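Local coordinates for protein beta-hexosaminidase LpqI (Mycobacterium tuberculosis H37Rv, PDB 6GFV) that cleaves terminal beta-1,4-linked N-acetylglucosamine from peptidoglycan fragments and so takes part in mycobacterial peptidoglycan recycling, at residues G61-A64 against E65-G69. Sequence-based numbering, arbitrary orientation.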
loop_
_atom_site.group_PDB
_atom_site.type_symbol
_atom_site.label_atom_id
_atom_site.label_comp_id
_atom_site.label_asym_id
_atom_site.label_seq_id
_atom_site.Cartn_x
_atom_site.Cartn_y
_atom_site.Cartn_z
ATOM N N GLY A 61 7.386 19.370 -13.190
ATOM C CA GLY A 61 6.887 19.416 -14.547
ATOM C C GLY A 61 6.970 18.076 -15.227
ATOM O O GLY A 61 6.155 17.775 -16.092
ATOM N N ALA A 62 7.946 17.267 -14.832
ATOM C CA ALA A 62 8.114 15.938 -15.407
ATOM C C ALA A 62 6.902 15.040 -15.168
ATOM O O ALA A 62 6.475 14.315 -16.058
ATOM C CB ALA A 62 9.351 15.267 -14.847
ATOM N N LEU A 63 6.373 15.085 -13.954
ATOM C CA LEU A 63 5.363 14.116 -13.533
ATOM C C LEU A 63 4.092 14.208 -14.366
ATOM O O LEU A 63 3.563 13.197 -14.786
ATOM C CB LEU A 63 5.032 14.293 -12.046
ATOM C CG LEU A 63 4.060 13.253 -11.440
ATOM C CD1 LEU A 63 4.536 11.796 -11.672
ATOM C CD2 LEU A 63 3.830 13.511 -9.957
ATOM N N ALA A 64 3.605 15.421 -14.606
ATOM C CA ALA A 64 2.345 15.602 -15.334
ATOM C C ALA A 64 2.382 15.003 -16.740
ATOM O O ALA A 64 1.404 14.429 -17.189
ATOM C CB ALA A 64 1.981 17.060 -15.397
ATOM N N GLU A 65 3.510 15.099 -17.429
ATOM C CA GLU A 65 3.627 14.451 -18.735
ATOM C C GLU A 65 3.624 12.935 -18.617
ATOM O O GLU A 65 3.034 12.235 -19.435
ATOM C CB GLU A 65 4.902 14.885 -19.450
ATOM C CG GLU A 65 5.067 14.288 -20.841
ATOM C CD GLU A 65 4.398 15.118 -21.920
ATOM O OE1 GLU A 65 3.891 16.205 -21.594
ATOM O OE2 GLU A 65 4.384 14.690 -23.090
ATOM N N ILE A 66 4.316 12.433 -17.606
ATOM C CA ILE A 66 4.452 10.996 -17.400
ATOM C C ILE A 66 3.090 10.398 -17.104
ATOM O O ILE A 66 2.721 9.363 -17.654
ATOM C CB ILE A 66 5.417 10.677 -16.254
ATOM C CG1 ILE A 66 6.843 11.053 -16.651
ATOM C CG2 ILE A 66 5.345 9.210 -15.891
ATOM C CD1 ILE A 66 7.814 11.039 -15.510
ATOM N N VAL A 67 2.338 11.077 -16.251
ATOM C CA VAL A 67 0.977 10.671 -15.971
ATOM C C VAL A 67 0.098 10.810 -17.215
ATOM O O VAL A 67 -0.700 9.930 -17.514
ATOM C CB VAL A 67 0.382 11.486 -14.818
ATOM C CG1 VAL A 67 -1.104 11.199 -14.678
ATOM C CG2 VAL A 67 1.116 11.188 -13.534
ATOM N N ALA A 68 0.249 11.904 -17.947
ATOM C CA ALA A 68 -0.588 12.142 -19.129
ATOM C C ALA A 68 -0.440 11.044 -20.183
ATOM O O ALA A 68 -1.396 10.717 -20.882
ATOM C CB ALA A 68 -0.270 13.488 -19.732
ATOM N N GLY A 69 0.748 10.460 -20.281
ATOM C CA GLY A 69 1.025 9.467 -21.299
ATOM C C GLY A 69 0.617 8.037 -20.997
ATOM O O GLY A 69 0.643 7.204 -21.889
#
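In the beta-alpha-beta unit that links the parallel strands 47-50 and 76-83 of the TIM-barrel-type glycoside hydrolase family 3 domain, the crossover is the short amphipathic helix 62-69, whose first turns bring Leu63 against Val67 and Ala62 against Ile66. It is a worked example of how i to i+4 spacing sets both backbone bonds and side chains on successive turns. Three such bonds run from 65-69 back to 61-64, and they are not equal. Val67 N reaches Leu63 O at 2.9 Å, almost straight at the hydrogen and nearly in line with the carbonyl. Ala68 N lies equally near Ala64 O, at 2.9 Å, but is tilted 32° from the carbonyl plane, and the Ile66 N to Ala62 O bond, although in the plane of the Ala62 carbonyl, stretches to 3.3 Å.

The side chains follow the same spacing. Leu63 places CG opposite its own backbone nitrogen (chi1 -175°), and its CD1 meets CG2 of Val67 at 3.9 Å, methyl against methyl, as the two branches pass at a slant. Val67 CG2 also lies 3.4 Å from Leu63 O. Ile66 directs its longer branch back along the helix: with CG1 beside the backbone N (chi1 -69°), CG1 comes within 3.3 Å of Ala62 O and CD1 rests on the same carbonyl.

Beyond the helix, Ile66 packs on Ala36, Gln37 and Val40 of helix 33-43 and shares Leu75 with Val67, while Ala62 touches Ala33. Ala64, Glu65 and Ala68 are exposed; Ala68 O accepts a hydrogen bond from Arg4 NH2. The chemistry is thus divided: main-chain bonds satisfy the carbonyls of Ala62, Leu63 and Ala64, whereas aliphatic branches, with no side-chain polar bond between the turns, give the helix its apolar inner face.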